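Local coordinates for protein catechol 1,2 dioxygenase (Acinetobacter radioresistens, PDB 2XSU) that probably catalyses the iron(III)-dependent intradiol cleavage of catechol by dioxygen to cis,cis-muconate, an early step of the beta-ketoadipate pathway, at residues Gly74-Gly79 with Gly207-Leu212; Leu88-Ala93 with Thr103-Glu108; Trp159-Asn162 with Asn166-Phe169; Val199-Pro204 with His225-Val230; Tyr249-Asp252 with Ala257-Asp260. The protein carries 1 engineered substitution. All coordinates share one frame; numbering follows the deposited sequence.

Interaction 1. Residues Gly74-Gly79 with Gly207-Leu212. Engineered in segment 74-79: G78 (natural residue Ala). With PIE (1,2-diacyl-sn-glycero-3-phosphoinositol), chain C.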
# COMPACT_ATOMS: atom_id res chain seq x y z
N GLY A 74 3.80 3.46 -7.96
CA GLY A 74 3.59 4.34 -9.14
C GLY A 74 3.56 3.52 -10.43
O GLY A 74 2.74 3.75 -11.34
N LEU A 75 4.44 2.54 -10.51
CA LEU A 75 4.46 1.63 -11.62
C LEU A 75 3.16 0.81 -11.70
O LEU A 75 2.60 0.61 -12.79
CB LEU A 75 5.69 0.72 -11.50
CG LEU A 75 6.20 0.01 -12.71
CD1 LEU A 75 6.47 1.02 -13.84
CD2 LEU A 75 7.53 -0.71 -12.30
N LEU A 76 2.68 0.34 -10.54
CA LEU A 76 1.44 -0.43 -10.48
C LEU A 76 0.24 0.42 -10.87
O LEU A 76 -0.67 -0.07 -11.54
CB LEU A 76 1.24 -0.97 -9.05
CG LEU A 76 0.01 -1.90 -8.91
CD1 LEU A 76 0.18 -3.15 -9.75
CD2 LEU A 76 -0.12 -2.26 -7.44
N ALA A 77 0.24 1.70 -10.47
CA ALA A 77 -0.82 2.63 -10.89
C ALA A 77 -0.88 2.74 -12.42
O ALA A 77 -1.97 2.81 -13.02
CB ALA A 77 -0.63 4.00 -10.24
N GLY A 78 0.29 2.77 -13.05
CA GLY A 78 0.34 2.76 -14.52
C GLY A 78 -0.19 1.45 -15.08
O GLY A 78 -1.11 1.45 -15.90
N GLY A 79 0.35 0.32 -14.60
CA GLY A 79 -0.05 -0.99 -15.14
C GLY A 79 -1.51 -1.39 -14.99
O GLY A 79 -2.07 -2.04 -15.88
N GLY A 207 10.30 -8.02 -9.73
CA GLY A 207 9.64 -7.03 -8.86
C GLY A 207 8.16 -7.32 -8.66
O GLY A 207 7.59 -8.25 -9.24
N THR A 208 7.52 -6.49 -7.83
CA THR A 208 6.14 -6.70 -7.43
C THR A 208 5.11 -6.46 -8.54
O THR A 208 4.12 -7.18 -8.62
CB THR A 208 5.75 -5.83 -6.20
OG1 THR A 208 6.08 -4.47 -6.46
CG2 THR A 208 6.53 -6.30 -4.94
N THR A 209 5.36 -5.47 -9.40
CA THR A 209 4.40 -5.19 -10.46
C THR A 209 4.31 -6.37 -11.45
O THR A 209 3.21 -6.86 -11.75
CB THR A 209 4.71 -3.83 -11.17
OG1 THR A 209 4.79 -2.79 -10.18
CG2 THR A 209 3.57 -3.50 -12.14
N GLN A 210 5.47 -6.85 -11.90
CA GLN A 210 5.49 -8.00 -12.81
C GLN A 210 4.93 -9.26 -12.14
O GLN A 210 4.25 -10.04 -12.78
CB GLN A 210 6.90 -8.24 -13.38
CG GLN A 210 6.87 -9.17 -14.61
CD GLN A 210 6.02 -8.61 -15.75
OE1 GLN A 210 6.28 -7.51 -16.22
NE2 GLN A 210 4.99 -9.35 -16.18
N ALA A 211 5.16 -9.41 -10.83
CA ALA A 211 4.58 -10.56 -10.14
C ALA A 211 3.06 -10.58 -10.28
O ALA A 211 2.45 -11.63 -10.52
CB ALA A 211 4.99 -10.57 -8.66
N LEU A 212 2.42 -9.42 -10.09
CA LEU A 212 0.98 -9.37 -10.17
C LEU A 212 0.53 -9.49 -11.65
O LEU A 212 -0.41 -10.24 -11.96
CB LEU A 212 0.45 -8.09 -9.51
CG LEU A 212 -1.06 -7.88 -9.63
CD1 LEU A 212 -1.88 -9.03 -9.01
CD2 LEU A 212 -1.43 -6.58 -8.91
P PIE C . 3.30 -12.90 -5.63
O11 PIE C . 3.09 -14.24 -5.10
O12 PIE C . 1.86 -12.12 -6.01
O13 PIE C . 4.03 -13.20 -7.18
O14 PIE C . 4.31 -12.01 -5.05
C1 PIE C . 1.72 -14.61 -5.70
C2 PIE C . 0.78 -14.21 -4.54
C3 PIE C . -0.18 -13.17 -5.12
O31 PIE C . -0.55 -12.13 -4.19
O32 PIE C . -0.40 -10.37 -5.57
C31 PIE C . -1.10 -11.06 -4.83
C32 PIE C . -2.58 -10.73 -4.63
C33 PIE C . -2.74 -9.34 -4.01
C34 PIE C . -3.12 -8.31 -5.07
C35 PIE C . -4.14 -7.32 -4.50
C36 PIE C . -3.84 -5.89 -4.94
C37 PIE C . -4.74 -5.51 -6.12
C38 PIE C . -4.98 -4.00 -6.14
C39 PIE C . -6.22 -3.71 -6.71
C40 PIE C . -6.91 -2.52 -6.48
C41 PIE C . -6.41 -1.51 -5.66
C42 PIE C . -5.94 -0.32 -6.50
O21 PIE C . 0.08 -15.34 -3.88
O22 PIE C . -0.45 -16.68 -5.64
C21 PIE C . -0.81 -16.09 -4.61
C22 PIE C . -2.27 -16.31 -4.15
C23 PIE C . -2.97 -15.15 -3.43
C24 PIE C . -4.39 -15.56 -3.02
C25 PIE C . -5.44 -14.64 -3.65
C26 PIE C . -5.40 -13.25 -3.00
C27 PIE C . -6.51 -12.36 -3.53
C28 PIE C . -6.18 -10.88 -3.29
C29 PIE C . -6.81 -10.38 -1.99
C47 PIE C . -6.71 -8.86 -1.85
C48 PIE C . -7.32 -8.42 -0.52
C49 PIE C . -7.74 -6.95 -0.56
C50 PIE C . -7.40 -6.22 0.74
C51 PIE C . -6.09 -5.43 0.66
C1' PIE C . 7.93 -12.13 -4.30
C2' PIE C . 7.90 -13.10 -3.16
C3' PIE C . 6.88 -14.21 -3.48
C4' PIE C . 5.55 -13.65 -3.76
C5' PIE C . 5.59 -12.62 -4.90
C6' PIE C . 6.57 -11.48 -4.52
O1' PIE C . 8.82 -11.04 -4.00
O2' PIE C . 9.16 -13.70 -2.94
O3' PIE C . 6.81 -15.15 -2.40
O4' PIE C . 4.33 -13.81 -3.06
O6' PIE C . 6.65 -10.55 -5.62
C52 PIE C . -6.04 -4.45 -0.52
C53 PIE C . -6.72 -3.12 -0.19
C54 PIE C . -5.96 -2.34 0.89
C55 PIE C . -5.90 -0.85 0.56
C43 PIE C . -4.44 -0.39 -6.81
C44 PIE C . -3.73 0.94 -6.54
C45 PIE C . -2.83 1.31 -7.72
C46 PIE C . -1.37 1.34 -7.28
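L75, L76 and T209 meet where helix 73-80 packs against helix 208-215, and the pair lines part of the phospholipid pocket. The two short helical segments run roughly parallel, at 32°, with their axes 9.7 Å apart. The contact joins the N-terminal helical region to the catalytic dioxygenase domain.

The tight part lies around T209, whose side chain points at helix 73-80. Its OG1 sits 3.9 Å from L75 CB. This hydroxyl also has a hydrogen bond to E72, just before helix 73-80. Its methyl CG2 lies anti to the backbone N and faces L76 CA and CD1. Further along the two helices, the side chains of L76 and L212 cross at about a right angle, and L76 CD1 touches L212 CD2 at 3.9 Å. Y63 of helix 54-69 packs on both leucines.

The looser side is at L75, which is partly exposed and also packs on P204 and F254. A211 turns to the lipid head group instead, with its CB 3.2 Å from lipid O13. G78 is an engineered substitution for the natural alanine. The lipid and the second subunit border L76, A77 and L212: L61 of the second subunit packs on A77, and I32 of the second subunit on L212. The terminal acyl carbon C46 of the lipid ends 3.8 Å from L76 CD2.

Interaction 2. Residues Leu88-Ala93 with Thr103-Glu108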
# COMPACT_ATOMS: atom_id res chain seq x y z
N LEU A 88 -8.18 10.25 -18.47
CA LEU A 88 -9.54 10.18 -19.08
C LEU A 88 -10.48 11.16 -18.36
O LEU A 88 -11.23 11.90 -19.02
CB LEU A 88 -10.11 8.76 -19.05
CG LEU A 88 -9.41 7.71 -19.92
CD1 LEU A 88 -10.09 6.37 -19.75
CD2 LEU A 88 -9.38 8.11 -21.40
N ARG A 89 -10.42 11.18 -17.03
CA ARG A 89 -11.21 12.14 -16.25
C ARG A 89 -10.83 13.59 -16.54
O ARG A 89 -11.72 14.44 -16.69
CB ARG A 89 -11.12 11.83 -14.76
CG ARG A 89 -11.88 10.58 -14.40
CD ARG A 89 -12.08 10.49 -12.87
NE ARG A 89 -13.35 11.20 -12.50
CZ ARG A 89 -13.45 12.22 -11.66
NH1 ARG A 89 -12.40 12.74 -11.02
NH2 ARG A 89 -14.63 12.77 -11.45
N ALA A 90 -9.54 13.89 -16.65
CA ALA A 90 -9.11 15.24 -16.86
C ALA A 90 -9.58 15.71 -18.24
O ALA A 90 -9.99 16.87 -18.40
CB ALA A 90 -7.60 15.35 -16.73
N ASP A 91 -9.52 14.81 -19.23
CA ASP A 91 -9.97 15.14 -20.59
C ASP A 91 -11.47 15.45 -20.59
O ASP A 91 -11.90 16.39 -21.29
CB ASP A 91 -9.69 14.00 -21.59
CG ASP A 91 -8.24 13.97 -22.07
OD1 ASP A 91 -7.48 14.91 -21.85
OD2 ASP A 91 -7.88 12.96 -22.71
N GLU A 92 -12.25 14.69 -19.83
CA GLU A 92 -13.70 14.92 -19.78
C GLU A 92 -14.05 16.21 -19.05
O GLU A 92 -14.97 16.94 -19.49
CB GLU A 92 -14.44 13.72 -19.19
CG GLU A 92 -15.96 13.79 -19.35
CD GLU A 92 -16.48 13.42 -20.75
OE1 GLU A 92 -15.70 13.17 -21.70
OE2 GLU A 92 -17.72 13.37 -20.91
N ALA A 93 -13.34 16.50 -17.95
CA ALA A 93 -13.48 17.80 -17.27
C ALA A 93 -13.16 18.97 -18.21
O ALA A 93 -13.88 19.99 -18.21
CB ALA A 93 -12.59 17.87 -16.02
N THR A 103 -1.93 20.15 -27.77
CA THR A 103 -1.37 18.81 -27.86
C THR A 103 -2.03 17.95 -26.76
O THR A 103 -2.17 18.43 -25.62
CB THR A 103 0.14 18.90 -27.68
OG1 THR A 103 0.67 19.70 -28.75
CG2 THR A 103 0.79 17.51 -27.76
N PRO A 104 -2.47 16.71 -27.08
CA PRO A 104 -3.12 15.86 -26.06
C PRO A 104 -2.19 15.52 -24.88
O PRO A 104 -0.98 15.38 -25.07
CB PRO A 104 -3.43 14.56 -26.83
CG PRO A 104 -3.49 14.94 -28.23
CD PRO A 104 -2.48 16.05 -28.40
N ARG A 105 -2.77 15.37 -23.70
CA ARG A 105 -2.06 14.87 -22.53
C ARG A 105 -1.94 13.35 -22.52
O ARG A 105 -2.76 12.65 -23.10
CB ARG A 105 -2.77 15.33 -21.25
CG ARG A 105 -4.19 14.74 -21.10
CD ARG A 105 -4.76 14.83 -19.68
NE ARG A 105 -4.76 16.16 -19.09
CZ ARG A 105 -5.70 17.10 -19.22
NH1 ARG A 105 -6.77 16.94 -19.99
NH2 ARG A 105 -5.53 18.24 -18.57
N THR A 106 -0.90 12.86 -21.85
CA THR A 106 -0.89 11.46 -21.43
C THR A 106 -0.11 11.29 -20.12
O THR A 106 0.23 12.30 -19.47
CB THR A 106 -0.50 10.49 -22.57
OG1 THR A 106 -0.93 9.17 -22.21
CG2 THR A 106 1.02 10.53 -22.88
N ILE A 107 0.11 10.05 -19.72
CA ILE A 107 0.60 9.81 -18.35
C ILE A 107 2.03 10.29 -18.12
O ILE A 107 2.87 10.27 -19.06
CB ILE A 107 0.46 8.35 -17.92
CG1 ILE A 107 1.47 7.46 -18.66
CG2 ILE A 107 -1.00 7.90 -18.15
CD1 ILE A 107 1.47 5.97 -18.13
N GLU A 108 2.29 10.76 -16.91
CA GLU A 108 3.64 11.17 -16.51
C GLU A 108 4.58 9.97 -16.33
O GLU A 108 5.77 10.08 -16.64
CB GLU A 108 3.55 11.93 -15.19
CG GLU A 108 4.86 12.57 -14.71
CD GLU A 108 4.67 13.34 -13.39
OE1 GLU A 108 3.60 13.98 -13.21
OE2 GLU A 108 5.59 13.32 -12.54
O HOH W 1 -5.78 15.87 -23.85
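R105 and D91 form a salt bridge between a loop and helix 82-96. R105 NH1 donates to D91 OD1 at 2.8 Å, with an N-H...O angle of 160°. The oxygen lies almost in the guanidinium plane, so the N-H points well at it. On the acid, the bond arrives on the anti side of OD1, and the two flat groups are turned 46° apart. A bend at chi3 (54°) swings the guanidinium round to D91. Nearer the backbone, the arginine chain runs past the same oxygen, with R105 CG 3.4 Å from D91 OD1.

A water adds a second link. It donates to D91 OD1 at 2.8 Å and accepts from R105 N at 3.1 Å. OD1 is thus gripped by both the side chain and, through water, the backbone of one residue.

The apolar part is A90. Its CB lies over the centre of one guanidinium face, 3.6 Å from R105 CZ.

Further charges extend the pair: NH1 also bridges to D94, and D91 OD2 to R259. The contact pins the loop after helix 82-96 against that helix. Beyond R105 the loop lies along strand 238-244, where T106 shares backbone hydrogen bonds with T239.

Interaction 3. Residues Trp159-Asn162 with Asn166-Phe169. With FE (Fe (III) ion), chain B.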
# COMPACT_ATOMS: atom_id res chain seq x y z
N TRP A 159 12.60 13.71 -20.67
CA TRP A 159 13.36 12.60 -20.11
C TRP A 159 13.00 11.31 -20.82
O TRP A 159 11.85 11.13 -21.25
CB TRP A 159 13.21 12.51 -18.56
CG TRP A 159 11.80 12.14 -17.98
CD1 TRP A 159 11.43 10.95 -17.43
CD2 TRP A 159 10.65 13.01 -17.87
NE1 TRP A 159 10.11 11.01 -17.00
CE2 TRP A 159 9.61 12.26 -17.25
CE3 TRP A 159 10.39 14.34 -18.25
CZ2 TRP A 159 8.32 12.80 -17.02
CZ3 TRP A 159 9.11 14.89 -18.02
CH2 TRP A 159 8.08 14.10 -17.39
N HIS A 160 13.97 10.41 -20.94
CA HIS A 160 13.73 9.12 -21.63
C HIS A 160 14.79 8.07 -21.26
O HIS A 160 15.81 8.41 -20.60
CB HIS A 160 13.61 9.33 -23.16
CG HIS A 160 14.89 9.66 -23.87
ND1 HIS A 160 15.88 8.73 -24.13
CD2 HIS A 160 15.30 10.83 -24.43
CE1 HIS A 160 16.86 9.33 -24.81
NE2 HIS A 160 16.52 10.59 -25.02
N ALA A 161 14.53 6.84 -21.68
CA ALA A 161 15.39 5.68 -21.42
C ALA A 161 16.61 5.59 -22.34
O ALA A 161 16.62 6.09 -23.50
CB ALA A 161 14.58 4.38 -21.51
N ASN A 162 17.63 4.92 -21.81
CA ASN A 162 18.84 4.61 -22.62
C ASN A 162 18.65 3.40 -23.54
O ASN A 162 17.51 2.91 -23.70
CB ASN A 162 20.10 4.50 -21.72
CG ASN A 162 20.18 3.18 -20.96
OD1 ASN A 162 19.29 2.31 -21.01
ND2 ASN A 162 21.29 3.02 -20.23
N ASN A 166 16.72 1.75 -19.63
CA ASN A 166 16.91 2.22 -18.24
C ASN A 166 17.00 3.74 -18.14
O ASN A 166 17.51 4.41 -19.05
CB ASN A 166 18.18 1.60 -17.62
CG ASN A 166 18.15 0.06 -17.57
OD1 ASN A 166 19.18 -0.60 -17.82
ND2 ASN A 166 17.00 -0.50 -17.26
N TYR A 167 16.54 4.28 -17.00
CA TYR A 167 16.51 5.72 -16.75
C TYR A 167 17.55 6.11 -15.70
O TYR A 167 17.75 5.38 -14.73
CB TYR A 167 15.14 6.12 -16.21
CG TYR A 167 14.02 6.19 -17.22
CD1 TYR A 167 13.55 7.43 -17.67
CD2 TYR A 167 13.37 5.04 -17.66
CE1 TYR A 167 12.51 7.50 -18.56
CE2 TYR A 167 12.31 5.10 -18.57
CZ TYR A 167 11.89 6.33 -18.99
OH TYR A 167 10.82 6.42 -19.87
N SER A 168 18.18 7.26 -15.90
CA SER A 168 19.15 7.76 -14.91
C SER A 168 18.45 8.06 -13.58
O SER A 168 17.22 8.25 -13.51
CB SER A 168 19.90 8.98 -15.44
OG SER A 168 19.00 10.09 -15.59
N PHE A 169 19.29 8.08 -12.53
CA PHE A 169 18.92 8.31 -11.14
C PHE A 169 18.43 7.01 -10.56
O PHE A 169 18.94 6.57 -9.53
CB PHE A 169 17.93 9.49 -10.97
CG PHE A 169 17.59 9.78 -9.53
CD1 PHE A 169 18.42 10.61 -8.76
CD2 PHE A 169 16.45 9.22 -8.93
CE1 PHE A 169 18.11 10.88 -7.41
CE2 PHE A 169 16.14 9.48 -7.60
CZ PHE A 169 16.98 10.32 -6.84
FE FE B . 8.93 6.30 -19.44
O HOH W 2 17.08 8.91 -18.01
O HOH W 3 11.72 6.37 -22.33
O HOH W 4 21.77 0.92 -18.18
O HOH W 5 8.20 5.99 -17.45
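Y167 and A161 meet in a buried contact within the loop between strands 155-159 and 180-184, in the iron site. The chain turns back here, and two hydrogen bonds close the turn at N162 and N166. N162 N donates to N166 O at 2.8 Å and is nearly straight, at 170°. In return N166 N donates to N162 OD1 at 3.0 Å, approaching from above the plane of the side-chain carbonyl. That oxygen also accepts from L164 N, inside the turn.

The ring of Y167 lies against the opposite backbone. A161 N sits over one face, toward the rim, and A161 CB makes a CH-pi contact, 4.2 Å from the ring centroid. W159 CD1 approaches Y167 CE1 at 3.8 Å. With CG anti to its carbonyl carbon (chi1 -76°), the tyrosine leads its hydroxyl to the metal.

Y167 OH binds the iron(III) ion at 1.9 Å. Y201, H225, H227 and a water complete the coordination. A second water donates to Y167 OH at 2.6 Å and accepts from A161 N. The tyrosine oxygen is therefore held twice, by its bond to iron and by the water that ties it to the facing backbone.

Interaction 4. Residues Val199-Pro204 with His225-Val230. With FE (Fe (III) ion), chain B.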
# COMPACT_ATOMS: atom_id res chain seq x y z
N VAL A 199 14.75 2.89 -26.21
CA VAL A 199 14.12 1.59 -26.42
C VAL A 199 13.02 1.42 -25.37
O VAL A 199 13.10 1.99 -24.29
CB VAL A 199 15.18 0.47 -26.37
CG1 VAL A 199 15.63 0.20 -24.97
CG2 VAL A 199 14.67 -0.78 -27.01
N GLY A 200 11.96 0.72 -25.75
CA GLY A 200 10.92 0.36 -24.79
C GLY A 200 11.50 -0.61 -23.77
O GLY A 200 12.58 -1.17 -23.96
N TYR A 201 10.75 -0.86 -22.73
CA TYR A 201 11.27 -1.61 -21.60
C TYR A 201 10.13 -2.27 -20.87
O TYR A 201 8.98 -1.86 -21.01
CB TYR A 201 12.01 -0.65 -20.66
CG TYR A 201 11.20 0.57 -20.25
CD1 TYR A 201 10.36 0.55 -19.12
CD2 TYR A 201 11.29 1.77 -20.96
CE1 TYR A 201 9.65 1.66 -18.72
CE2 TYR A 201 10.57 2.90 -20.58
CZ TYR A 201 9.74 2.84 -19.46
OH TYR A 201 9.01 3.95 -19.07
N GLY A 202 10.46 -3.30 -20.11
CA GLY A 202 9.56 -3.90 -19.15
C GLY A 202 9.75 -3.48 -17.70
O GLY A 202 10.70 -2.79 -17.29
N CYS A 203 8.80 -3.96 -16.91
CA CYS A 203 8.87 -3.81 -15.47
C CYS A 203 10.08 -4.62 -14.97
O CYS A 203 10.51 -5.56 -15.65
CB CYS A 203 7.58 -4.39 -14.89
SG CYS A 203 6.14 -3.31 -15.15
N PRO A 204 10.61 -4.28 -13.78
CA PRO A 204 11.68 -5.13 -13.21
C PRO A 204 11.16 -6.57 -13.05
O PRO A 204 10.15 -6.79 -12.37
CB PRO A 204 11.95 -4.50 -11.84
CG PRO A 204 11.43 -3.07 -11.94
CD PRO A 204 10.29 -3.12 -12.93
N HIS A 225 9.42 5.70 -26.03
CA HIS A 225 8.74 6.99 -25.86
C HIS A 225 9.69 8.01 -25.23
O HIS A 225 10.70 7.66 -24.62
CB HIS A 225 7.49 6.85 -24.94
CG HIS A 225 7.81 6.31 -23.57
ND1 HIS A 225 7.93 4.95 -23.31
CD2 HIS A 225 8.05 6.94 -22.39
CE1 HIS A 225 8.23 4.77 -22.04
NE2 HIS A 225 8.30 5.96 -21.44
N VAL A 226 9.36 9.29 -25.41
CA VAL A 226 10.06 10.39 -24.73
C VAL A 226 9.01 11.20 -23.97
O VAL A 226 7.97 11.58 -24.54
CB VAL A 226 10.81 11.29 -25.78
CG1 VAL A 226 11.44 12.53 -25.09
CG2 VAL A 226 11.89 10.47 -26.52
N HIS A 227 9.28 11.46 -22.69
CA HIS A 227 8.36 12.20 -21.84
C HIS A 227 8.56 13.71 -21.98
O HIS A 227 9.70 14.16 -22.14
CB HIS A 227 8.69 11.85 -20.37
CG HIS A 227 8.37 10.44 -19.99
ND1 HIS A 227 7.11 10.07 -19.58
CD2 HIS A 227 9.14 9.32 -19.89
CE1 HIS A 227 7.11 8.78 -19.27
NE2 HIS A 227 8.32 8.29 -19.48
N TYR A 228 7.48 14.47 -21.80
CA TYR A 228 7.51 15.94 -21.81
C TYR A 228 6.69 16.55 -20.69
O TYR A 228 5.54 16.15 -20.47
CB TYR A 228 6.89 16.46 -23.11
CG TYR A 228 7.71 16.38 -24.34
CD1 TYR A 228 7.96 15.15 -24.96
CD2 TYR A 228 8.21 17.56 -24.96
CE1 TYR A 228 8.73 15.08 -26.12
CE2 TYR A 228 8.95 17.49 -26.15
CZ TYR A 228 9.20 16.24 -26.72
OH TYR A 228 9.94 16.13 -27.86
N PHE A 229 7.26 17.54 -19.99
CA PHE A 229 6.46 18.63 -19.38
C PHE A 229 6.70 19.88 -20.22
O PHE A 229 7.86 20.20 -20.52
CB PHE A 229 6.91 19.00 -17.96
CG PHE A 229 6.59 18.00 -16.87
CD1 PHE A 229 5.30 17.45 -16.75
CD2 PHE A 229 7.55 17.66 -15.92
CE1 PHE A 229 5.00 16.54 -15.72
CE2 PHE A 229 7.25 16.78 -14.89
CZ PHE A 229 5.97 16.20 -14.79
N VAL A 230 5.64 20.60 -20.59
CA VAL A 230 5.80 21.89 -21.29
C VAL A 230 5.02 22.94 -20.51
O VAL A 230 3.86 22.75 -20.21
CB VAL A 230 5.38 21.84 -22.78
CG1 VAL A 230 5.76 23.19 -23.50
CG2 VAL A 230 6.06 20.63 -23.51
FE FE B . 8.93 6.30 -19.44
O HOH W 6 11.35 4.16 -24.06
O HOH W 5 8.20 5.99 -17.45
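Y201, H225 and H227 meet at one iron(III) ion, and metal coordination is the main bond between their segments. Y201 OH binds at 2.4 Å, distinctly longer than the histidine bonds. H225 NE2 and H227 NE2 each bind at 2.1 Å. A water takes a further position, and Y167 supplies the remaining protein ligand.

Direct packing is slight. Y201 OH lies near the plane of the H225 ring, at its edge, 3.2 Å from H225 CE1. The rings of Y201 and H225 meet rim to rim with planes 51° apart, neither covering the other's face. Y201 CG sits between its own backbone N and carbonyl carbon (chi1 52°), which sends the ring across to the metal. The iron lies in the plane of that ring, at its edge. The H227 ring is stacked on W159.

Hydrogen bonds hold the surroundings. A water donates to V199 O at 2.8 Å and accepts from H225 N at 3.2 Å, bridging the two backbones. The far nitrogen of H225, ND1, is hydrogen-bonded to P223 O, which fixes the turn of the ring.

Strand 221-231 carries both histidines, two residues apart, while Y201 comes from the short, weakly bonded strand 201-202, antiparallel to it. Two tyrosines and two histidines around ferric iron are the signature site of the intradiol ring-cleavage dioxygenases.

Interaction 5. Residues Tyr249-Asp252 with Ala257-Asp260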
# COMPACT_ATOMS: atom_id res chain seq x y z
N TYR A 249 5.12 -2.73 -29.31
CA TYR A 249 4.12 -2.47 -28.26
C TYR A 249 3.40 -1.14 -28.40
O TYR A 249 2.77 -0.65 -27.44
CB TYR A 249 4.74 -2.58 -26.87
CG TYR A 249 5.18 -3.98 -26.55
CD1 TYR A 249 4.23 -4.95 -26.20
CD2 TYR A 249 6.51 -4.34 -26.66
CE1 TYR A 249 4.62 -6.28 -25.95
CE2 TYR A 249 6.92 -5.67 -26.40
CZ TYR A 249 5.97 -6.62 -26.06
OH TYR A 249 6.38 -7.92 -25.79
N LEU A 250 3.49 -0.52 -29.58
CA LEU A 250 2.89 0.79 -29.77
C LEU A 250 1.45 0.89 -29.31
O LEU A 250 1.09 1.84 -28.61
CB LEU A 250 3.01 1.24 -31.25
CG LEU A 250 2.47 2.62 -31.61
CD1 LEU A 250 3.25 3.72 -30.93
CD2 LEU A 250 2.53 2.85 -33.11
N TRP A 251 0.62 -0.08 -29.73
CA TRP A 251 -0.80 -0.08 -29.39
C TRP A 251 -1.15 -1.20 -28.39
O TRP A 251 -2.32 -1.64 -28.28
CB TRP A 251 -1.63 -0.12 -30.68
CG TRP A 251 -1.50 1.17 -31.45
CD1 TRP A 251 -0.80 1.38 -32.60
CD2 TRP A 251 -2.10 2.42 -31.10
NE1 TRP A 251 -0.93 2.70 -33.00
CE2 TRP A 251 -1.71 3.36 -32.09
CE3 TRP A 251 -2.91 2.85 -30.04
CZ2 TRP A 251 -2.13 4.70 -32.07
CZ3 TRP A 251 -3.34 4.20 -30.02
CH2 TRP A 251 -2.93 5.10 -31.03
N ASP A 252 -0.13 -1.63 -27.63
CA ASP A 252 -0.23 -2.69 -26.62
C ASP A 252 0.64 -2.27 -25.41
O ASP A 252 1.35 -3.10 -24.83
CB ASP A 252 0.25 -4.02 -27.21
CG ASP A 252 -0.05 -5.25 -26.35
OD1 ASP A 252 -1.02 -5.27 -25.55
OD2 ASP A 252 0.70 -6.24 -26.51
N ALA A 257 -0.86 4.42 -22.50
CA ALA A 257 -0.56 5.84 -22.68
C ALA A 257 -0.61 6.32 -24.13
O ALA A 257 -0.70 7.53 -24.37
CB ALA A 257 0.81 6.17 -22.09
N THR A 258 -0.54 5.39 -25.10
CA THR A 258 -0.49 5.81 -26.50
C THR A 258 -1.81 6.45 -26.92
O THR A 258 -2.91 5.99 -26.53
CB THR A 258 -0.19 4.59 -27.40
OG1 THR A 258 0.98 3.93 -26.92
CG2 THR A 258 0.10 4.99 -28.86
N ARG A 259 -1.70 7.53 -27.70
CA ARG A 259 -2.86 8.28 -28.23
C ARG A 259 -2.62 8.74 -29.63
O ARG A 259 -1.49 9.09 -29.98
CB ARG A 259 -3.04 9.63 -27.48
CG ARG A 259 -3.36 9.53 -26.06
CD ARG A 259 -3.71 10.91 -25.59
NE ARG A 259 -5.05 11.29 -25.99
CZ ARG A 259 -5.85 12.01 -25.22
NH1 ARG A 259 -5.43 12.42 -24.03
NH2 ARG A 259 -7.10 12.29 -25.63
N ASP A 260 -3.70 8.84 -30.40
CA ASP A 260 -3.64 9.59 -31.64
C ASP A 260 -3.17 11.01 -31.36
O ASP A 260 -3.60 11.68 -30.40
CB ASP A 260 -5.03 9.63 -32.31
CG ASP A 260 -5.49 8.27 -32.82
OD1 ASP A 260 -4.66 7.34 -33.01
OD2 ASP A 260 -6.73 8.14 -33.05
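T258 reaches across to L250 and W251, joining a type I beta turn at Y249-D252 to the chain that follows it. From its CA the threonine points at the turn. CB lies 3.3 Å from L250 O and also comes near W251 CZ3. There the side chain forks. The hydroxyl branch, OG1, donates to L250 O at 2.7 Å, nearly along the C=O axis of the acceptor. The methyl branch, CG2, is anti to the backbone N (chi1 of OG1 -53°) and drops onto the indole of W251. It stands 3.6 Å from the centroid of the six-membered ring and only 9° off the ring normal, a clear CH-pi contact. On another side, CG2 touches L250 CD1 at 4.0 Å. One small side chain thus gives a polar grip with one branch and an apolar cover with the other.

The indole continues past T258. W251 CH2 comes within 3.5 Å of D260 OD1, with ring and carboxylate planes 72° apart. W251 and D260 are exposed, whereas L250 is buried.

The turn itself is closed by D252 N donating to Y249 O. The whole unit lies in the loop between strands 238-244 and 263-269. L250, W251 and T258 all pack on V263 of strand 263-269, and L250 and T258 also touch N243 of strand 238-244.

Overall arrangement
From the N terminus, helix 73-80 opens interaction 1, which closes a long loop only at helix 208-215. Interaction 2 follows in helix 82-96 and closes within a short span, as does interaction 3 after strand 155-159; both lie inside the long loop. Interaction 4 opens at strand 201-202, before interaction 1 closes, and ends on strand 221-231, so the two cross. Interaction 5 comes last, in series. Interactions 3 and 4 share the iron ion. Interactions 2 and 5 touch through T106 with A257 and R105 with R259. Interaction 1 joins the N-terminal helices to the catalytic domain; interaction 2 ties helix 82-96 to the loop after it. Both reach the second subunit.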